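Local structure of aminotransferase AspB (Helicobacter pylori 26695, 3EZS) at residues S178-K181 / L182-H186; L293-A296 / R297-K301; Y262-A265 / N266-K270; I333-A337 / L338-R342. The protein probably acts as a pyridoxal 5'-phosphate-dependent transaminase of the class I and II aminotransferase family, moving amino groups between amino acids and keto acids. One frame throughout, in Å; residues are numbered along the deposited sequence.

Interaction 1. Residues S178-K181 / L182-H186; sequences SWVK and LALKH
Val180 and Leu184, one turn apart on helix 173-186, meet through their branch ends: CG1 of Val180 lies 4.2 Å from CD1 of Leu184, a light van der Waals touch. Leu184 reaches back because its CG is anti to its own carbonyl carbon (chi1 -63°), which also sets CG 3.5 Å from the carbonyl O of Val180. Leu182, two residues earlier, has much the same torsion and sets its CG 3.3 Å from Ser178 O, so that each leucine lies along the preceding turn. Lys185 does the reverse. Its CG is anti to the backbone N (chi1 180°) and the chain runs out extended, leaving CB as the part that touches the turn before, 3.2 Å from Lys181 O.

Beneath the side chains runs the alpha-helical bonding that fixes these spacings. The amides of Leu182, Ala183, Leu184 and Lys185 donate to the carbonyls of Ser178, Trp179, Val180 and Lys181; the bond from Ala183 N to Trp179 O measures 2.9 Å with an N-H...O angle of 165°.

Residue types follow the two sides of an amphipathic helix. Ser178, Lys181 and Lys185 are exposed, as suits polar and charged groups, whereas Trp179, Val180 and Ala183 are buried. The helix is the crossover of a beta-alpha-beta unit between strands 157-160 and 189-193. Trp179 and the small Ala183 rest on Leu190 of the second strand, Val180 packs against helix 208-214 through Leu208, Ala211 and Cys212, and Leu182 and His186 meet Leu152 of helix 149-154.

Interaction 2. Residues L293-A296 / R297-K301; sequences LKLA and RKIFK
Ala296 and Phe300 close the end of helix 280-299: Phe300 N donates to Ala296 O over 2.8 Å, and at 174° the N-H points almost straight at its acceptor, although Phe300 is the first residue to leave helical backbone angles. With CG set beside the backbone N (chi1 -57°), the ring turns back so that CD2 comes within 4.1 Å of Ala296 CB; the small methyl lets the ring lie close.

The amides of Arg297, Lys298 and Ile299 are likewise satisfied, by the carbonyls of Leu293, Lys294 and Leu295. Leu295 and Ile299, joined by the last of these bonds, also bring their CD1 atoms to 3.8 Å.

The charged ends find their partners beyond the helix. Arg297 bends at chi3 (-60°), which brings Leu293 O over one face of its guanidinium, toward the rim, while NH2 binds Ile305 O and forms a salt bridge with Glu201. NE and NH1 of Arg297 are also hydrogen-bonded beyond the two segments. Lys294 NZ pairs with the same carboxylate and with Asn202.

Arg297 and Lys294 thus converge on the one carboxylate of Glu201, which probably balances their charge. This polar cluster fastens one flank of the helix to loops, whereas the buried side chains of Ala296 and Phe300 pack mainly by apolar contact, Ala296 on Val312 and Phe300 on Leu314 of strand 311-315.

Interaction 3. Residues Y262-A265 / N266-K270; sequences YTSA and NAIQK
Ala265 and Ser264, the two residues most enclosed by this contact, lead the chain into helix 266-277 and are met by Ile268 and Gln269 of its first turn. Ala265 occupies the N-cap position. Having no side-chain acceptor, it takes part through its carbonyl: Gln269 N donates to Ala265 O over 3.0 Å, and Ile268 N adds a weak bond to the same oxygen. The methyl of Ala265 packs on Ile268, CB to CG1 4.1 Å, and also on Gly237 of the second subunit, where a small residue fits.

Ser264 takes part through both its carbonyl and its side chain. Its carbonyl O accepts Gln269 NE2 at 3.1 Å and 168°, with the oxygen lying in the plane of the glutamine amide; the donor, however, stands 33° out of the carbonyl plane. Its side chain places OG anti to the backbone N (chi1 -164°) and thus against the beta-branch of Ile268, 3.2 Å from CG2.

Ile268 itself sits at the dimer interface, facing Ile268 of the second subunit, which suits a branched apolar side chain. Gln269 is buried, and both ends of its amide are used: NE2 on Ser264 O, OE1 accepting from Glu61 N. Bonds at both ends of the amide fix its rotation and distinguish its nitrogen from its oxygen. The chemistry implies that a buried glutamine ties the approach to the helix to the chain at Glu61, while the backbone carbonyl of the N-cap residue starts the helical bonding.

Interaction 4. Residues I333-A337 / L338-R342; sequences ITLPA and LYLGR
Pro336 lies over one face of the Tyr339 ring in a CH-pi contact, its CB 4.2 Å from the ring centroid and 18° off the ring normal. The closest atoms are Pro336 CG and Tyr339 CE2, at 3.6 Å, so the pyrrolidine sits toward the CD2-CE2 side of the ring. A chi1 of -53°, which swings the tyrosine ring to the side of its backbone N, turns it back over the proline. Leu335 comes to the edge of the same ring with CD1, and sends its other branch, CD2, to 3.9 Å from CD1 of Leu340. Those two leucine side chains cross at about a right angle. Proline and leucines suit this tight side: one offers a rigid ring whose C-H groups face the aromatic, the others fill space with two methyls each.

The backbone beneath makes a short 3-10 turn. Tyr339 N donates to Pro336 O at 3.2 Å and Leu340 N to Ala337 O at 2.9 Å, the i to i+3 pattern of such a turn.

The looser side belongs to Leu338, partly exposed, whose branches lead away from the preceding residues to Glu320 and Ala347. Glu320 also binds the hydroxyl of Tyr339.

Strand 335-336 is an outer strand of the small antiparallel sheet and pairs with strand 349-353 through Leu335 and Arg351. Tyr339 packs on Arg11 and Leu15 of helix 8-16, Leu340 on Pro8, and the 3-10 turn then carries the chain toward Phe117 and Gln119.

In the fold
Along the chain the order is interaction 1, 3, 2, 4, and none touches another. Interactions 2 and 4 are the nearest pair, their closest atoms about 8 Å apart; interaction 2 packs on strand 311-315 of the small antiparallel sheet, and interaction 4 includes its strand 335-336. Interaction 1 belongs to a crossover of the seven-stranded mixed sheet, its centre 31 Å from that of interaction 4. Interaction 3 opens helix 266-277, which helix 280-299 of interaction 2 follows, yet these two centres are 40 Å apart on opposite sides of the chain's centre. Of the four, interaction 3 alone reaches the second subunit, so the set spans both sheets and the dimer interface.

Interaction 1. Residues S178-K181 / L182-H186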
loop_
_atom_site.group_PDB
_atom_site.type_symbol
_atom_site.label_atom_id
_atom_site.label_comp_id
_atom_site.label_asym_id
_atom_site.label_seq_id
_atom_site.Cartn_x
_atom_site.Cartn_y
_atom_site.Cartn_z
ATOM N N SER A 178 -22.984 -24.191 3.243
ATOM C CA SER A 178 -22.195 -25.386 3.570
ATOM C C SER A 178 -20.776 -25.023 3.969
ATOM O O SER A 178 -20.252 -25.567 4.935
ATOM C CB SER A 178 -22.138 -26.360 2.397
ATOM O OG SER A 178 -23.422 -26.863 2.093
ATOM N N TRP A 179 -20.168 -24.103 3.226
ATOM C CA TRP A 179 -18.814 -23.652 3.537
ATOM C C TRP A 179 -18.758 -22.949 4.884
ATOM O O TRP A 179 -17.829 -23.176 5.645
ATOM C CB TRP A 179 -18.257 -22.734 2.459
ATOM C CG TRP A 179 -17.659 -23.439 1.288
ATOM C CD1 TRP A 179 -18.185 -23.540 0.041
ATOM C CD2 TRP A 179 -16.409 -24.150 1.259
ATOM N NE1 TRP A 179 -17.350 -24.256 -0.764
ATOM C CE2 TRP A 179 -16.244 -24.640 -0.049
ATOM C CE3 TRP A 179 -15.403 -24.389 2.200
ATOM C CZ2 TRP A 179 -15.117 -25.376 -0.444
ATOM C CZ3 TRP A 179 -14.280 -25.132 1.808
ATOM C CH2 TRP A 179 -14.154 -25.613 0.498
ATOM N N VAL A 180 -19.742 -22.111 5.187
ATOM C CA VAL A 180 -19.760 -21.421 6.472
ATOM C C VAL A 180 -19.801 -22.451 7.606
ATOM O O VAL A 180 -19.036 -22.362 8.568
ATOM C CB VAL A 180 -20.941 -20.415 6.577
ATOM C CG1 VAL A 180 -21.157 -19.956 8.025
ATOM C CG2 VAL A 180 -20.710 -19.226 5.648
ATOM N N LYS A 181 -20.680 -23.439 7.476
ATOM C CA LYS A 181 -20.793 -24.495 8.485
ATOM C C LYS A 181 -19.496 -25.303 8.650
ATOM O O LYS A 181 -19.130 -25.681 9.768
ATOM C CB LYS A 181 -21.973 -25.411 8.161
ATOM C CG LYS A 181 -23.338 -24.717 8.322
ATOM C CD LYS A 181 -24.502 -25.645 8.000
ATOM C CE LYS A 181 -25.861 -24.960 8.163
ATOM N NZ LYS A 181 -26.144 -24.580 9.575
ATOM N N LEU A 182 -18.812 -25.591 7.546
ATOM C CA LEU A 182 -17.518 -26.275 7.629
ATOM C C LEU A 182 -16.474 -25.403 8.353
ATOM O O LEU A 182 -15.749 -25.890 9.215
ATOM C CB LEU A 182 -17.026 -26.675 6.247
ATOM C CG LEU A 182 -17.865 -27.791 5.605
ATOM C CD1 LEU A 182 -17.487 -27.961 4.135
ATOM C CD2 LEU A 182 -17.747 -29.122 6.387
ATOM N N ALA A 183 -16.432 -24.114 8.024
ATOM C CA ALA A 183 -15.523 -23.168 8.666
ATOM C C ALA A 183 -15.745 -23.143 10.183
ATOM O O ALA A 183 -14.789 -23.100 10.958
ATOM C CB ALA A 183 -15.719 -21.770 8.086
ATOM N N LEU A 184 -17.005 -23.149 10.605
ATOM C CA LEU A 184 -17.315 -23.123 12.038
ATOM C C LEU A 184 -17.065 -24.474 12.687
ATOM O O LEU A 184 -16.604 -24.524 13.813
ATOM C CB LEU A 184 -18.761 -22.666 12.282
ATOM C CG LEU A 184 -19.091 -21.238 11.839
ATOM C CD1 LEU A 184 -20.579 -20.928 12.092
ATOM C CD2 LEU A 184 -18.159 -20.230 12.546
ATOM N N LYS A 185 -17.349 -25.561 11.966
ATOM C CA LYS A 185 -17.142 -26.912 12.480
ATOM C C LYS A 185 -15.663 -27.226 12.679
ATOM O O LYS A 185 -15.273 -27.761 13.715
ATOM C CB LYS A 185 -17.730 -27.949 11.511
ATOM C CG LYS A 185 -17.564 -29.401 11.957
ATOM C CD LYS A 185 -18.088 -30.356 10.907
ATOM C CE LYS A 185 -18.019 -31.806 11.381
ATOM N NZ LYS A 185 -18.398 -32.748 10.284
ATOM N N HIS A 186 -14.850 -26.926 11.669
ATOM C CA HIS A 186 -13.426 -27.234 11.733
ATOM C C HIS A 186 -12.573 -26.084 12.267
ATOM O O HIS A 186 -11.375 -26.245 12.469
ATOM C CB HIS A 186 -12.934 -27.669 10.359
ATOM C CG HIS A 186 -13.587 -28.923 9.859
ATOM N ND1 HIS A 186 -13.183 -30.179 10.254
ATOM C CD2 HIS A 186 -14.612 -29.113 8.994
ATOM C CE1 HIS A 186 -13.933 -31.088 9.657
ATOM N NE2 HIS A 186 -14.803 -30.469 8.881
#

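Interaction 2. Residues L293-A296 / R297-K301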
loop_
_atom_site.group_PDB
_atom_site.type_symbol
_atom_site.label_atom_id
_atom_site.label_comp_id
_atom_site.label_asym_id
_atom_site.label_seq_id
_atom_site.Cartn_x
_atom_site.Cartn_y
_atom_site.Cartn_z
ATOM N N LEU A 293 -21.988 -11.209 -22.310
ATOM C CA LEU A 293 -22.192 -12.629 -21.989
ATOM C C LEU A 293 -23.314 -13.248 -22.827
ATOM O O LEU A 293 -23.188 -14.384 -23.279
ATOM C CB LEU A 293 -22.531 -12.832 -20.499
ATOM C CG LEU A 293 -21.517 -12.516 -19.408
ATOM C CD1 LEU A 293 -22.126 -12.767 -18.007
ATOM C CD2 LEU A 293 -20.234 -13.334 -19.598
ATOM N N LYS A 294 -24.412 -12.508 -23.015
ATOM C CA LYS A 294 -25.526 -12.971 -23.849
ATOM C C LYS A 294 -25.100 -13.207 -25.277
ATOM O O LYS A 294 -25.477 -14.214 -25.882
ATOM C CB LYS A 294 -26.683 -11.953 -23.863
ATOM C CG LYS A 294 -27.411 -11.832 -22.543
ATOM C CD LYS A 294 -28.592 -10.851 -22.616
ATOM C CE LYS A 294 -29.232 -10.672 -21.242
ATOM N NZ LYS A 294 -29.641 -11.954 -20.623
ATOM N N LEU A 295 -24.343 -12.262 -25.823
ATOM C CA LEU A 295 -23.852 -12.357 -27.199
ATOM C C LEU A 295 -22.950 -13.586 -27.362
ATOM O O LEU A 295 -23.137 -14.382 -28.286
ATOM C CB LEU A 295 -23.085 -11.080 -27.579
ATOM C CG LEU A 295 -22.415 -11.093 -28.953
ATOM C CD1 LEU A 295 -23.452 -11.294 -30.070
ATOM C CD2 LEU A 295 -21.601 -9.844 -29.130
ATOM N N ALA A 296 -21.990 -13.724 -26.444
ATOM C CA ALA A 296 -21.052 -14.842 -26.424
ATOM C C ALA A 296 -21.792 -16.168 -26.385
ATOM O O ALA A 296 -21.415 -17.119 -27.086
ATOM C CB ALA A 296 -20.091 -14.728 -25.224
ATOM N N ARG A 297 -22.859 -16.221 -25.579
ATOM C CA ARG A 297 -23.653 -17.439 -25.434
ATOM C C ARG A 297 -24.403 -17.798 -26.728
ATOM O O ARG A 297 -24.549 -18.976 -27.064
ATOM C CB ARG A 297 -24.614 -17.324 -24.252
ATOM C CG ARG A 297 -25.303 -18.654 -23.913
ATOM C CD ARG A 297 -26.245 -18.539 -22.720
ATOM N NE ARG A 297 -25.539 -18.114 -21.497
ATOM C CZ ARG A 297 -25.558 -16.895 -20.952
ATOM N NH1 ARG A 297 -26.265 -15.909 -21.476
ATOM N NH2 ARG A 297 -24.865 -16.669 -19.850
ATOM N N LYS A 298 -24.870 -16.796 -27.453
ATOM C CA LYS A 298 -25.496 -17.060 -28.739
ATOM C C LYS A 298 -24.471 -17.589 -29.744
ATOM O O LYS A 298 -24.772 -18.476 -30.529
ATOM C CB LYS A 298 -26.133 -15.803 -29.323
ATOM C CG LYS A 298 -27.321 -15.247 -28.565
ATOM C CD LYS A 298 -27.902 -14.051 -29.318
ATOM C CE LYS A 298 -29.057 -13.340 -28.562
ATOM N NZ LYS A 298 -30.209 -14.227 -28.319
ATOM N N ILE A 299 -23.261 -17.039 -29.707
ATOM C CA ILE A 299 -22.206 -17.375 -30.674
ATOM C C ILE A 299 -21.489 -18.708 -30.418
ATOM O O ILE A 299 -21.335 -19.493 -31.345
ATOM C CB ILE A 299 -21.169 -16.213 -30.771
ATOM C CG1 ILE A 299 -21.833 -14.965 -31.384
ATOM C CG2 ILE A 299 -19.936 -16.614 -31.595
ATOM C CD1 ILE A 299 -20.909 -13.719 -31.466
ATOM N N PHE A 300 -21.062 -18.968 -29.185
ATOM C CA PHE A 300 -20.319 -20.176 -28.878
ATOM C C PHE A 300 -21.288 -21.324 -28.574
ATOM O O PHE A 300 -21.710 -21.532 -27.433
ATOM C CB PHE A 300 -19.318 -19.959 -27.738
ATOM C CG PHE A 300 -18.310 -18.840 -27.997
ATOM C CD1 PHE A 300 -17.471 -18.882 -29.090
ATOM C CD2 PHE A 300 -18.199 -17.765 -27.125
ATOM C CE1 PHE A 300 -16.547 -17.859 -29.329
ATOM C CE2 PHE A 300 -17.268 -16.749 -27.340
ATOM C CZ PHE A 300 -16.448 -16.793 -28.452
ATOM N N LYS A 301 -21.613 -22.075 -29.621
ATOM C CA LYS A 301 -22.591 -23.154 -29.546
ATOM C C LYS A 301 -22.157 -24.264 -28.613
ATOM O O LYS A 301 -20.965 -24.582 -28.516
ATOM C CB LYS A 301 -22.883 -23.700 -30.948
ATOM C CG LYS A 301 -23.589 -22.692 -31.860
#

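Interaction 3. Residues Y262-A265 / N266-K270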
loop_
_atom_site.group_PDB
_atom_site.type_symbol
_atom_site.label_atom_id
_atom_site.label_comp_id
_atom_site.label_asym_id
_atom_site.label_seq_id
_atom_site.Cartn_x
_atom_site.Cartn_y
_atom_site.Cartn_z
ATOM N N TYR A 262 -0.784 1.906 3.550
ATOM C CA TYR A 262 -1.700 1.789 2.410
ATOM C C TYR A 262 -2.745 2.915 2.481
ATOM O O TYR A 262 -3.931 2.662 2.725
ATOM C CB TYR A 262 -2.422 0.438 2.396
ATOM C CG TYR A 262 -1.606 -0.759 1.955
ATOM C CD1 TYR A 262 -1.340 -0.977 0.608
ATOM C CD2 TYR A 262 -1.159 -1.709 2.878
ATOM C CE1 TYR A 262 -0.624 -2.079 0.190
ATOM C CE2 TYR A 262 -0.449 -2.834 2.465
ATOM C CZ TYR A 262 -0.184 -3.012 1.112
ATOM O OH TYR A 262 0.521 -4.126 0.681
ATOM N N THR A 263 -2.308 4.151 2.241
ATOM C CA THR A 263 -3.194 5.310 2.344
ATOM C C THR A 263 -3.355 6.025 1.001
ATOM O O THR A 263 -2.583 5.820 0.058
ATOM C CB THR A 263 -2.694 6.278 3.413
ATOM O OG1 THR A 263 -1.390 6.704 3.056
ATOM C CG2 THR A 263 -2.629 5.587 4.805
ATOM N N SER A 264 -4.382 6.865 0.940
ATOM C CA SER A 264 -4.778 7.548 -0.278
ATOM C C SER A 264 -5.198 8.993 0.025
ATOM O O SER A 264 -5.726 9.273 1.093
ATOM C CB SER A 264 -5.957 6.765 -0.856
ATOM O OG SER A 264 -6.202 7.103 -2.193
ATOM N N ALA A 265 -4.966 9.897 -0.923
ATOM C CA ALA A 265 -5.373 11.294 -0.797
ATOM C C ALA A 265 -6.854 11.445 -0.425
ATOM O O ALA A 265 -7.708 10.734 -0.949
ATOM C CB ALA A 265 -5.120 12.009 -2.108
ATOM N N ASN A 266 -7.166 12.389 0.459
ATOM C CA ASN A 266 -8.563 12.613 0.845
ATOM C C ASN A 266 -9.438 12.953 -0.368
ATOM O O ASN A 266 -10.640 12.656 -0.395
ATOM C CB ASN A 266 -8.666 13.692 1.935
ATOM C CG ASN A 266 -8.164 13.207 3.299
ATOM O OD1 ASN A 266 -7.609 12.114 3.421
ATOM N ND2 ASN A 266 -8.372 14.022 4.331
ATOM N N ALA A 267 -8.829 13.570 -1.372
ATOM C CA ALA A 267 -9.516 13.912 -2.604
ATOM C C ALA A 267 -9.880 12.645 -3.363
ATOM O O ALA A 267 -10.960 12.571 -3.967
ATOM C CB ALA A 267 -8.645 14.818 -3.440
ATOM N N ILE A 268 -8.979 11.650 -3.354
ATOM C CA ILE A 268 -9.258 10.365 -3.992
ATOM C C ILE A 268 -10.384 9.644 -3.247
ATOM O O ILE A 268 -11.268 9.032 -3.868
ATOM C CB ILE A 268 -8.004 9.448 -4.037
ATOM C CG1 ILE A 268 -6.976 9.957 -5.073
ATOM C CG2 ILE A 268 -8.402 7.987 -4.334
ATOM C CD1 ILE A 268 -7.387 9.861 -6.583
ATOM N N GLN A 269 -10.349 9.725 -1.918
ATOM C CA GLN A 269 -11.374 9.132 -1.070
ATOM C C GLN A 269 -12.743 9.795 -1.283
ATOM O O GLN A 269 -13.759 9.111 -1.206
ATOM C CB GLN A 269 -10.990 9.239 0.389
ATOM C CG GLN A 269 -9.639 8.593 0.777
ATOM C CD GLN A 269 -9.457 8.521 2.274
ATOM O OE1 GLN A 269 -10.410 8.215 2.988
ATOM N NE2 GLN A 269 -8.234 8.782 2.761
ATOM N N LYS A 270 -12.790 11.113 -1.531
ATOM C CA LYS A 270 -14.087 11.773 -1.836
ATOM C C LYS A 270 -14.680 11.241 -3.130
ATOM O O LYS A 270 -15.892 10.999 -3.199
ATOM C CB LYS A 270 -13.997 13.316 -1.946
ATOM C CG LYS A 270 -14.289 14.077 -0.676
ATOM C CD LYS A 270 -15.736 13.884 -0.162
ATOM C CE LYS A 270 -15.885 14.382 1.287
ATOM N NZ LYS A 270 -17.023 13.718 2.012
#

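Interaction 4. Residues I333-A337 / L338-R342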
loop_
_atom_site.group_PDB
_atom_site.type_symbol
_atom_site.label_atom_id
_atom_site.label_comp_id
_atom_site.label_asym_id
_atom_site.label_seq_id
_atom_site.Cartn_x
_atom_site.Cartn_y
_atom_site.Cartn_z
ATOM N N ILE A 333 -6.036 -11.694 -29.565
ATOM C CA ILE A 333 -5.283 -12.193 -28.411
ATOM C C ILE A 333 -6.223 -12.827 -27.393
ATOM O O ILE A 333 -7.202 -12.206 -26.974
ATOM C CB ILE A 333 -4.512 -11.041 -27.694
ATOM C CG1 ILE A 333 -3.464 -10.420 -28.630
ATOM C CG2 ILE A 333 -3.878 -11.530 -26.380
ATOM C CD1 ILE A 333 -2.897 -9.048 -28.153
ATOM N N THR A 334 -5.926 -14.074 -27.025
ATOM C CA THR A 334 -6.664 -14.814 -26.000
ATOM C C THR A 334 -5.646 -15.340 -24.986
ATOM O O THR A 334 -4.455 -15.424 -25.286
ATOM C CB THR A 334 -7.503 -15.961 -26.618
ATOM O OG1 THR A 334 -6.637 -16.985 -27.140
ATOM C CG2 THR A 334 -8.428 -15.421 -27.753
ATOM N N LEU A 335 -6.108 -15.685 -23.787
ATOM C CA LEU A 335 -5.247 -16.157 -22.705
ATOM C C LEU A 335 -5.414 -17.664 -22.456
ATOM O O LEU A 335 -6.485 -18.105 -22.019
ATOM C CB LEU A 335 -5.575 -15.401 -21.401
ATOM C CG LEU A 335 -4.784 -15.746 -20.124
ATOM C CD1 LEU A 335 -3.262 -15.437 -20.291
ATOM C CD2 LEU A 335 -5.352 -15.024 -18.890
ATOM N N PRO A 336 -4.371 -18.460 -22.746
ATOM C CA PRO A 336 -4.435 -19.871 -22.388
ATOM C C PRO A 336 -4.616 -20.003 -20.869
ATOM O O PRO A 336 -3.851 -19.381 -20.102
ATOM C CB PRO A 336 -3.061 -20.400 -22.808
ATOM C CG PRO A 336 -2.576 -19.484 -23.807
ATOM C CD PRO A 336 -3.103 -18.141 -23.423
ATOM N N ALA A 337 -5.610 -20.791 -20.445
ATOM C CA ALA A 337 -5.915 -20.954 -19.017
ATOM C C ALA A 337 -4.823 -21.688 -18.247
ATOM O O ALA A 337 -4.795 -21.632 -17.006
ATOM C CB ALA A 337 -7.279 -21.618 -18.808
ATOM N N LEU A 338 -3.923 -22.356 -18.969
ATOM C CA LEU A 338 -2.797 -23.045 -18.363
ATOM C C LEU A 338 -1.987 -22.065 -17.517
ATOM O O LEU A 338 -1.535 -22.398 -16.405
ATOM C CB LEU A 338 -1.922 -23.661 -19.451
ATOM C CG LEU A 338 -0.803 -24.633 -19.067
ATOM C CD1 LEU A 338 -1.377 -26.036 -18.688
ATOM C CD2 LEU A 338 0.199 -24.721 -20.241
ATOM N N TYR A 339 -1.864 -20.839 -18.030
ATOM C CA TYR A 339 -1.110 -19.773 -17.377
ATOM C C TYR A 339 -1.756 -19.218 -16.113
ATOM O O TYR A 339 -1.150 -18.397 -15.435
ATOM C CB TYR A 339 -0.827 -18.615 -18.350
ATOM C CG TYR A 339 -0.167 -18.999 -19.660
ATOM C CD1 TYR A 339 0.654 -20.132 -19.770
ATOM C CD2 TYR A 339 -0.273 -18.166 -20.766
ATOM C CE1 TYR A 339 1.277 -20.461 -20.966
ATOM C CE2 TYR A 339 0.365 -18.478 -21.970
ATOM C CZ TYR A 339 1.128 -19.631 -22.064
ATOM O OH TYR A 339 1.738 -19.956 -23.256
ATOM N N LEU A 340 -2.980 -19.643 -15.806
ATOM C CA LEU A 340 -3.659 -19.246 -14.583
ATOM C C LEU A 340 -3.742 -20.373 -13.560
ATOM O O LEU A 340 -4.286 -20.172 -12.477
ATOM C CB LEU A 340 -5.079 -18.750 -14.895
ATOM C CG LEU A 340 -5.210 -17.424 -15.623
ATOM C CD1 LEU A 340 -6.674 -17.113 -15.887
ATOM C CD2 LEU A 340 -4.564 -16.315 -14.814
ATOM N N GLY A 341 -3.194 -21.548 -13.877
ATOM C CA GLY A 341 -3.298 -22.692 -12.998
ATOM C C GLY A 341 -2.017 -23.439 -12.769
ATOM O O GLY A 341 -0.963 -23.041 -13.235
ATOM N N ARG A 342 -2.143 -24.522 -12.018
ATOM C CA ARG A 342 -1.054 -25.447 -11.703
ATOM C C ARG A 342 -1.521 -26.864 -12.045
ATOM O O ARG A 342 -2.719 -27.098 -12.249
ATOM C CB ARG A 342 -0.696 -25.355 -10.215
ATOM C CG ARG A 342 -0.171 -23.995 -9.735
ATOM C CD ARG A 342 1.190 -23.699 -10.323
ATOM N NE ARG A 342 1.699 -22.353 -10.026
ATOM C CZ ARG A 342 1.316 -21.226 -10.643
ATOM N NH1 ARG A 342 0.399 -21.228 -11.599
ATOM N NH2 ARG A 342 1.853 -20.067 -10.297
#